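Long-range contact in alcohol oxidase (PDB 6F74), which probably oxidises alcohol-type substrates with oxygen, using bound FAD, as a flavoprotein oxidase of the vanillyl-alcohol oxidase type: residues Lys309-Glu323 with Ala367-Arg381. Sequence-based numbering, arbitrary orientation.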
ATOM      1  N   LYS A 309     -21.960 -13.818  12.097  1.00 28.76           N
ATOM      2  CA  LYS A 309     -22.211 -14.205  13.486  1.00 29.20           C
ATOM      3  C   LYS A 309     -20.993 -14.774  14.198  1.00 28.51           C
ATOM      4  O   LYS A 309     -20.957 -14.843  15.430  1.00 28.74           O
ATOM      5  CB  LYS A 309     -23.429 -15.121  13.608  1.00 30.23           C
ATOM      6  CG  LYS A 309     -24.692 -14.298  13.922  1.00 31.20           C
ATOM      7  CD  LYS A 309     -25.966 -15.102  13.795  1.00 32.31           C
ATOM      8  CE  LYS A 309     -26.353 -15.174  12.315  1.00 32.41           C
ATOM      9  NZ  LYS A 309     -27.675 -15.869  12.066  1.00 33.61           N
ATOM     10  N   ALA A 310     -19.974 -15.148  13.445  1.00 27.72           N
ATOM     11  CA  ALA A 310     -18.771 -15.688  14.073  1.00 27.10           C
ATOM     12  C   ALA A 310     -17.585 -15.441  13.210  1.00 26.20           C
ATOM     13  O   ALA A 310     -17.705 -15.331  11.997  1.00 26.08           O
ATOM     14  CB  ALA A 310     -18.953 -17.177  14.354  1.00 27.44           C
ATOM     15  N   VAL A 311     -16.446 -15.244  13.866  1.00 25.63           N
ATOM     16  CA  VAL A 311     -15.121 -15.290  13.235  1.00 24.81           C
ATOM     17  C   VAL A 311     -14.240 -15.990  14.240  1.00 24.61           C
ATOM     18  O   VAL A 311     -14.315 -15.706  15.446  1.00 24.85           O
ATOM     19  CB  VAL A 311     -14.514 -13.901  12.977  1.00 24.30           C
ATOM     20  CG1 VAL A 311     -13.144 -14.021  12.294  1.00 23.54           C
ATOM     21  CG2 VAL A 311     -15.428 -13.057  12.102  1.00 24.55           C
ATOM     22  N   THR A 312     -13.416 -16.902  13.763  1.00 24.24           N
ATOM     23  CA  THR A 312     -12.408 -17.513  14.627  1.00 24.01           C
ATOM     24  C   THR A 312     -11.032 -17.221  14.068  1.00 23.29           C
ATOM     25  O   THR A 312     -10.794 -17.413  12.889  1.00 23.04           O
ATOM     26  CB  THR A 312     -12.620 -19.029  14.762  1.00 24.34           C
ATOM     27  OG1 THR A 312     -13.944 -19.269  15.235  1.00 25.07           O
ATOM     28  CG2 THR A 312     -11.655 -19.625  15.781  1.00 24.19           C
ATOM     29  N   ALA A 313     -10.136 -16.785  14.943  1.00 23.05           N
ATOM     30  CA  ALA A 313      -8.752 -16.534  14.597  1.00 22.46           C
ATOM     31  C   ALA A 313      -7.874 -17.685  15.059  1.00 22.42           C
ATOM     32  O   ALA A 313      -8.125 -18.274  16.102  1.00 22.78           O
ATOM     33  CB  ALA A 313      -8.294 -15.234  15.248  1.00 22.28           C
ATOM     34  N   HIS A 314      -6.840 -17.969  14.277  1.00 22.02           N
ATOM     35  CA  HIS A 314      -5.870 -19.008  14.567  1.00 21.97           C
ATOM     36  C   HIS A 314      -4.504 -18.381  14.733  1.00 21.59           C
ATOM     37  O   HIS A 314      -3.991 -17.806  13.797  1.00 21.25           O
ATOM     38  CB  HIS A 314      -5.801 -19.997  13.399  1.00 21.94           C
ATOM     39  CG  HIS A 314      -4.799 -21.091  13.585  1.00 21.94           C
ATOM     40  ND1 HIS A 314      -3.865 -21.410  12.630  1.00 21.70           N
ATOM     41  CD2 HIS A 314      -4.612 -21.967  14.603  1.00 22.20           C
ATOM     42  CE1 HIS A 314      -3.133 -22.427  13.062  1.00 21.83           C
ATOM     43  NE2 HIS A 314      -3.564 -22.779  14.259  1.00 22.12           N
ATOM     44  N   ARG A 315      -3.931 -18.483  15.921  1.00 21.72           N
ATOM     45  CA  ARG A 315      -2.584 -17.983  16.160  1.00 21.47           C
ATOM     46  C   ARG A 315      -1.589 -19.138  16.146  1.00 21.50           C
ATOM     47  O   ARG A 315      -1.688 -20.047  16.956  1.00 21.83           O
ATOM     48  CB  ARG A 315      -2.538 -17.185  17.464  1.00 21.66           C
ATOM     49  CG  ARG A 315      -3.307 -15.846  17.376  1.00 21.61           C
ATOM     50  CD  ARG A 315      -2.499 -14.746  16.657  1.00 21.19           C
ATOM     51  NE  ARG A 315      -3.132 -13.413  16.828  1.00 21.21           N
ATOM     52  CZ  ARG A 315      -2.718 -12.454  17.681  1.00 21.30           C
ATOM     53  NH1 ARG A 315      -1.639 -12.598  18.482  1.00 21.39           N
ATOM     54  NH2 ARG A 315      -3.356 -11.278  17.729  1.00 21.35           N
ATOM     55  N   LEU A 316      -0.637 -19.100  15.230  1.00 21.22           N
ATOM     56  CA  LEU A 316       0.346 -20.180  15.099  1.00 21.30           C
ATOM     57  C   LEU A 316       1.724 -19.610  15.295  1.00 21.18           C
ATOM     58  O   LEU A 316       2.012 -18.565  14.764  1.00 20.91           O
ATOM     59  CB  LEU A 316       0.287 -20.830  13.704  1.00 21.21           C
ATOM     60  CG  LEU A 316       1.305 -21.960  13.391  1.00 21.35           C
ATOM     61  CD1 LEU A 316       0.997 -23.226  14.184  1.00 21.72           C
ATOM     62  CD2 LEU A 316       1.298 -22.271  11.906  1.00 21.26           C
ATOM     63  N   ALA A 317       2.580 -20.317  16.008  1.00 21.43           N
ATOM     64  CA  ALA A 317       3.955 -19.913  16.167  1.00 21.43           C
ATOM     65  C   ALA A 317       4.859 -21.131  16.138  1.00 21.69           C
ATOM     66  O   ALA A 317       4.544 -22.169  16.731  1.00 21.98           O
ATOM     67  CB  ALA A 317       4.145 -19.143  17.461  1.00 21.60           C
ATOM     68  N   ILE A 318       5.970 -20.981  15.442  1.00 21.64           N
ATOM     69  CA  ILE A 318       6.908 -22.065  15.168  1.00 21.92           C
ATOM     70  C   ILE A 318       8.305 -21.539  15.443  1.00 22.08           C
ATOM     71  O   ILE A 318       8.685 -20.507  14.887  1.00 21.85           O
ATOM     72  CB  ILE A 318       6.884 -22.498  13.680  1.00 21.79           C
ATOM     73  CG1 ILE A 318       5.462 -22.777  13.205  1.00 21.63           C
ATOM     74  CG2 ILE A 318       7.810 -23.679  13.467  1.00 22.17           C
ATOM     75  CD1 ILE A 318       5.319 -23.036  11.731  1.00 21.54           C
ATOM     76  N   ALA A 319       9.067 -22.274  16.239  1.00 22.51           N
ATOM     77  CA  ALA A 319      10.444 -21.928  16.506  1.00 22.80           C
ATOM     78  C   ALA A 319      11.316 -23.160  16.522  1.00 23.27           C
ATOM     79  O   ALA A 319      10.820 -24.233  16.870  1.00 23.44           O
ATOM     80  CB  ALA A 319      10.556 -21.249  17.866  1.00 22.99           C
ATOM     81  N   PRO A 320      12.624 -23.003  16.198  1.00 23.56           N
ATOM     82  CA  PRO A 320      13.573 -24.090  16.286  1.00 24.11           C
ATOM     83  C   PRO A 320      13.767 -24.567  17.694  1.00 24.55           C
ATOM     84  O   PRO A 320      13.792 -23.761  18.603  1.00 24.59           O
ATOM     85  CB  PRO A 320      14.893 -23.480  15.786  1.00 24.36           C
ATOM     86  CG  PRO A 320      14.740 -22.037  15.832  1.00 24.00           C
ATOM     87  CD  PRO A 320      13.252 -21.785  15.667  1.00 23.41           C
ATOM     88  N   ARG A 321      13.860 -25.869  17.876  1.00 24.91           N
ATOM     89  CA  ARG A 321      14.413 -26.409  19.115  1.00 25.50           C
ATOM     90  C   ARG A 321      15.891 -26.160  19.134  1.00 26.02           C
ATOM     91  O   ARG A 321      16.452 -25.968  20.182  1.00 26.46           O
ATOM     92  CB  ARG A 321      14.158 -27.917  19.247  1.00 25.79           C
ATOM     93  CG  ARG A 321      12.698 -28.248  19.438  1.00 25.42           C
ATOM     94  CD  ARG A 321      12.517 -29.665  19.956  1.00 25.83           C
ATOM     95  NE  ARG A 321      11.093 -29.964  19.849  1.00 25.47           N
ATOM     96  CZ  ARG A 321      10.169 -29.755  20.791  1.00 25.39           C
ATOM     97  NH1 ARG A 321      10.496 -29.263  21.994  1.00 25.66           N
ATOM     98  NH2 ARG A 321       8.897 -30.058  20.538  1.00 25.12           N
ATOM     99  N   ASN A 322      16.534 -26.236  17.966  1.00 26.05           N
ATOM    100  CA  ASN A 322      17.996 -26.183  17.791  1.00 26.66           C
ATOM    101  C   ASN A 322      18.298 -25.038  16.831  1.00 26.35           C
ATOM    102  O   ASN A 322      18.233 -25.170  15.612  1.00 26.15           O
ATOM    103  CB  ASN A 322      18.374 -27.547  17.240  1.00 27.08           C
ATOM    104  CG  ASN A 322      19.850 -27.725  16.874  1.00 27.81           C
ATOM    105  OD1 ASN A 322      20.747 -27.475  17.677  1.00 28.37           O
ATOM    106  ND2 ASN A 322      20.090 -28.285  15.679  1.00 27.91           N
ATOM    107  N   GLU A 323      18.569 -23.877  17.394  1.00 26.32           N
ATOM    108  CA  GLU A 323      18.722 -22.696  16.602  1.00 25.99           C
ATOM    109  C   GLU A 323      20.160 -22.681  16.021  1.00 26.60           C
ATOM    110  O   GLU A 323      21.117 -22.904  16.744  1.00 27.31           O
ATOM    111  CB  GLU A 323      18.438 -21.419  17.379  1.00 25.75           C
ATOM    112  CG  GLU A 323      17.985 -20.357  16.435  1.00 25.13           C
ATOM    113  CD  GLU A 323      17.553 -19.048  17.076  1.00 24.84           C
ATOM    114  OE1 GLU A 323      17.561 -18.878  18.316  1.00 25.12           O
ATOM    115  OE2 GLU A 323      17.234 -18.192  16.269  1.00 24.38           O
ATOM    116  N   ALA A 367      13.501 -18.159  21.071  1.00 24.26           N
ATOM    117  CA  ALA A 367      14.333 -18.308  19.877  1.00 24.19           C
ATOM    118  C   ALA A 367      14.418 -16.989  19.122  1.00 23.82           C
ATOM    119  O   ALA A 367      13.421 -16.267  18.983  1.00 23.35           O
ATOM    120  CB  ALA A 367      13.751 -19.385  18.976  1.00 23.89           C
ATOM    121  N   HIS A 368      15.617 -16.684  18.623  1.00 24.08           N
ATOM    122  CA  HIS A 368      15.843 -15.470  17.810  1.00 23.78           C
ATOM    123  C   HIS A 368      15.541 -15.740  16.324  1.00 23.32           C
ATOM    124  O   HIS A 368      16.291 -15.318  15.422  1.00 23.35           O
ATOM    125  CB  HIS A 368      17.295 -14.961  17.978  1.00 24.37           C
ATOM    126  CG  HIS A 368      17.635 -14.486  19.362  1.00 24.88           C
ATOM    127  ND1 HIS A 368      17.090 -15.039  20.502  1.00 25.07           N
ATOM    128  CD2 HIS A 368      18.470 -13.510  19.791  1.00 25.30           C
ATOM    129  CE1 HIS A 368      17.565 -14.423  21.571  1.00 25.60           C
ATOM    130  NE2 HIS A 368      18.370 -13.462  21.166  1.00 25.74           N
ATOM    131  N   SER A 369      14.434 -16.434  16.072  1.00 22.95           N
ATOM    132  CA  SER A 369      13.987 -16.757  14.712  1.00 22.56           C
ATOM    133  C   SER A 369      12.620 -17.451  14.816  1.00 22.26           C
ATOM    134  O   SER A 369      12.152 -17.781  15.913  1.00 22.40           O
ATOM    135  CB  SER A 369      14.967 -17.704  14.003  1.00 22.94           C
ATOM    136  OG  SER A 369      14.998 -18.939  14.652  1.00 23.28           O
ATOM    137  N   GLY A 370      12.000 -17.679  13.674  1.00 21.92           N
ATOM    138  CA  GLY A 370      10.756 -18.419  13.632  1.00 21.72           C
ATOM    139  C   GLY A 370       9.729 -17.875  12.676  1.00 21.24           C
ATOM    140  O   GLY A 370      10.015 -17.015  11.849  1.00 21.05           O
ATOM    141  N   TYR A 371       8.526 -18.420  12.815  1.00 21.13           N
ATOM    142  CA  TYR A 371       7.391 -18.090  11.973  1.00 20.78           C
ATOM    143  C   TYR A 371       6.229 -17.859  12.902  1.00 20.71           C
ATOM    144  O   TYR A 371       6.028 -18.633  13.837  1.00 20.96           O
ATOM    145  CB  TYR A 371       7.028 -19.274  11.044  1.00 20.86           C
ATOM    146  CG  TYR A 371       5.685 -19.112  10.351  1.00 20.62           C
ATOM    147  CD1 TYR A 371       4.465 -19.378  11.017  1.00 20.63           C
ATOM    148  CD2 TYR A 371       5.619 -18.658   9.033  1.00 20.44           C
ATOM    149  CE1 TYR A 371       3.237 -19.182  10.369  1.00 20.49           C
ATOM    150  CE2 TYR A 371       4.407 -18.467   8.397  1.00 20.29           C
ATOM    151  CZ  TYR A 371       3.224 -18.737   9.056  1.00 20.32           C
ATOM    152  OH  TYR A 371       2.050 -18.569   8.361  1.00 20.26           O
ATOM    153  N   THR A 372       5.426 -16.846  12.605  1.00 20.42           N
ATOM    154  CA  THR A 372       4.212 -16.612  13.348  1.00 20.41           C
ATOM    155  C   THR A 372       3.121 -16.169  12.405  1.00 20.16           C
ATOM    156  O   THR A 372       3.403 -15.571  11.375  1.00 19.94           O
ATOM    157  CB  THR A 372       4.415 -15.560  14.481  1.00 20.47           C
ATOM    158  OG1 THR A 372       3.302 -15.635  15.350  1.00 20.61           O
ATOM    159  CG2 THR A 372       4.526 -14.175  13.973  1.00 20.20           C
ATOM    160  N   HIS A 373       1.868 -16.448  12.734  1.00 20.26           N
ATOM    161  CA  HIS A 373       0.754 -15.907  11.955  1.00 20.11           C
ATOM    162  C   HIS A 373      -0.513 -15.663  12.745  1.00 20.28           C
ATOM    163  O   HIS A 373      -0.712 -16.255  13.802  1.00 20.55           O
ATOM    164  CB  HIS A 373       0.486 -16.733  10.670  1.00 20.11           C
ATOM    165  CG  HIS A 373      -0.349 -17.977  10.831  1.00 20.41           C
ATOM    166  ND1 HIS A 373      -0.067 -19.125  10.134  1.00 20.55           N
ATOM    167  CD2 HIS A 373      -1.511 -18.228  11.489  1.00 20.63           C
ATOM    168  CE1 HIS A 373      -0.972 -20.048  10.409  1.00 20.83           C
ATOM    169  NE2 HIS A 373      -1.860 -19.534  11.233  1.00 20.89           N
ATOM    170  N   GLY A 374      -1.334 -14.762  12.196  1.00 20.16           N
ATOM    171  CA  GLY A 374      -2.719 -14.531  12.585  1.00 20.38           C
ATOM    172  C   GLY A 374      -3.577 -14.801  11.349  1.00 20.39           C
ATOM    173  O   GLY A 374      -3.610 -13.979  10.407  1.00 20.17           O
ATOM    174  N   PHE A 375      -4.191 -15.986  11.326  1.00 20.67           N
ATOM    175  CA  PHE A 375      -5.113 -16.388  10.291  1.00 20.83           C
ATOM    176  C   PHE A 375      -6.513 -16.441  10.893  1.00 21.24           C
ATOM    177  O   PHE A 375      -6.690 -16.383  12.123  1.00 21.42           O
ATOM    178  CB  PHE A 375      -4.770 -17.773   9.702  1.00 20.95           C
ATOM    179  CG  PHE A 375      -3.563 -17.816   8.766  1.00 20.67           C
ATOM    180  CD1 PHE A 375      -2.815 -16.673   8.411  1.00 20.31           C
ATOM    181  CD2 PHE A 375      -3.180 -19.044   8.217  1.00 20.83           C
ATOM    182  CE1 PHE A 375      -1.743 -16.768   7.554  1.00 20.15           C
ATOM    183  CE2 PHE A 375      -2.093 -19.141   7.352  1.00 20.68           C
ATOM    184  CZ  PHE A 375      -1.371 -17.989   7.022  1.00 20.34           C
ATOM    185  N   TRP A 376      -7.504 -16.578  10.023  1.00 21.47           N
ATOM    186  CA  TRP A 376      -8.897 -16.590  10.466  1.00 21.95           C
ATOM    187  C   TRP A 376      -9.842 -17.151   9.439  1.00 22.30           C
ATOM    188  O   TRP A 376      -9.556 -17.141   8.237  1.00 22.14           O
ATOM    189  CB  TRP A 376      -9.341 -15.185  10.842  1.00 21.93           C
ATOM    190  CG  TRP A 376      -8.816 -14.087   9.921  1.00 21.51           C
ATOM    191  CD1 TRP A 376      -9.272 -13.759   8.681  1.00 21.52           C
ATOM    192  CD2 TRP A 376      -7.762 -13.177  10.212  1.00 21.08           C
ATOM    193  NE1 TRP A 376      -8.552 -12.712   8.166  1.00 21.10           N
ATOM    194  CE2 TRP A 376      -7.626 -12.323   9.092  1.00 20.82           C
ATOM    195  CE3 TRP A 376      -6.911 -12.998  11.310  1.00 20.93           C
ATOM    196  CZ2 TRP A 376      -6.665 -11.311   9.039  1.00 20.41           C
ATOM    197  CZ3 TRP A 376      -5.974 -11.999  11.262  1.00 20.56           C
ATOM    198  CH2 TRP A 376      -5.856 -11.155  10.130  1.00 20.29           C
ATOM    199  N   THR A 377     -10.958 -17.662   9.948  1.00 22.84           N
ATOM    200  CA  THR A 377     -12.079 -18.090   9.149  1.00 23.34           C
ATOM    201  C   THR A 377     -13.287 -17.217   9.501  1.00 23.75           C
ATOM    202  O   THR A 377     -13.997 -17.486  10.492  1.00 24.20           O
ATOM    203  CB  THR A 377     -12.458 -19.560   9.450  1.00 23.79           C
ATOM    204  OG1 THR A 377     -12.607 -19.746  10.869  1.00 23.97           O
ATOM    205  CG2 THR A 377     -11.389 -20.500   8.921  1.00 23.50           C
ATOM    206  N   ILE A 378     -13.521 -16.204   8.682  1.00 23.65           N
ATOM    207  CA  ILE A 378     -14.712 -15.362   8.831  1.00 24.12           C
ATOM    208  C   ILE A 378     -15.963 -16.168   8.568  1.00 24.90           C
ATOM    209  O   ILE A 378     -16.052 -16.826   7.537  1.00 25.02           O
ATOM    210  CB  ILE A 378     -14.664 -14.142   7.868  1.00 23.87           C
ATOM    211  CG1 ILE A 378     -13.618 -13.157   8.425  1.00 23.25           C
ATOM    212  CG2 ILE A 378     -16.003 -13.422   7.799  1.00 24.48           C
ATOM    213  CD1 ILE A 378     -13.110 -12.129   7.414  1.00 22.82           C
ATOM    214  N   GLY A 379     -16.917 -16.126   9.488  1.00 25.48           N
ATOM    215  CA  GLY A 379     -18.171 -16.848   9.331  1.00 26.32           C
ATOM    216  C   GLY A 379     -18.217 -18.247   9.923  1.00 26.61           C
ATOM    217  O   GLY A 379     -19.238 -18.908   9.811  1.00 27.36           O
ATOM    218  N   LYS A 380     -17.133 -18.695  10.578  1.00 26.08           N
ATOM    219  CA  LYS A 380     -17.038 -20.061  11.109  1.00 26.31           C
ATOM    220  C   LYS A 380     -16.662 -20.071  12.584  1.00 26.23           C
ATOM    221  O   LYS A 380     -15.792 -19.311  13.005  1.00 25.68           O
ATOM    222  CB  LYS A 380     -16.013 -20.856  10.325  1.00 25.83           C
ATOM    223  CG  LYS A 380     -16.371 -21.093   8.854  1.00 26.02           C
ATOM    224  CD  LYS A 380     -15.250 -21.873   8.152  1.00 25.58           C
ATOM    225  CE  LYS A 380     -15.691 -22.700   6.965  1.00 26.03           C
ATOM    226  NZ  LYS A 380     -15.969 -21.877   5.762  1.00 26.05           N
ATOM    227  N   ARG A 381     -17.313 -20.939  13.353  1.00 26.84           N
ATOM    228  CA  ARG A 381     -17.019 -21.107  14.783  1.00 26.90           C
ATOM    229  C   ARG A 381     -15.766 -21.985  14.891  1.00 26.37           C
ATOM    230  O   ARG A 381     -15.277 -22.481  13.886  1.00 26.06           O
ATOM    231  CB  ARG A 381     -18.220 -21.732  15.513  1.00 27.83           C
ATOM    232  CG  ARG A 381     -19.435 -20.822  15.509  1.00 28.45           C
ATOM    233  CD  ARG A 381     -20.570 -21.255  16.428  1.00 29.43           C
ATOM    234  NE  ARG A 381     -21.151 -20.113  17.153  1.00 29.82           N
ATOM    235  CZ  ARG A 381     -21.923 -19.149  16.609  1.00 30.13           C
ATOM    236  NH1 ARG A 381     -22.272 -19.161  15.312  1.00 30.13           N
ATOM    237  NH2 ARG A 381     -22.352 -18.140  17.373  1.00 30.49           N
TER
HETATM  238  O   HOH W   1       1.050 -16.512  16.629  1.00 24.37           O
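His373 meets Leu316 and His314 at the tight centre of strands 311-320 and 370-378, neighbours in the seven-stranded antiparallel sheet joined by paired backbone hydrogen bonds such as those of His314 with Phe375: a worked example of how a sheet buries polar rings among apolar side chains. Leu316 CB lies over one face of the His373 imidazole, a CH-pi contact 3.6 Å from the ring centroid, while Phe375 covers the opposite face. A chi1 of 82° sets this imidazole between its own backbone N and carbonyl carbon, with NE2 3.1 Å from His314 ND1 in a weak, bent bond (123°); His373 ND1 is hydrogen-bonded to Tyr371 OH (2.8 Å). His314 NE2 bonds Ser407 on strand 403-412, and helices 328-346 and 382-396 cover this side. Mid-strand, the other face is looser: Arg315 reaches out to Glu422, and a water bonds Thr372 OG1; toward Val311, Trp376 and Ile378 it is packed again. Just past strand 311-320, Glu323 takes His368 N on OE1 (2.9 Å) and Ser369 OG on OE2 (2.9 Å), the hydroxyl coming from above the carboxylate plane. Replacing Glu323 by alanine would probably leave both donors without this acceptor and loop 367-369 less firmly held. Both His373 ring nitrogens thus find polar partners inside an otherwise largely apolar layer.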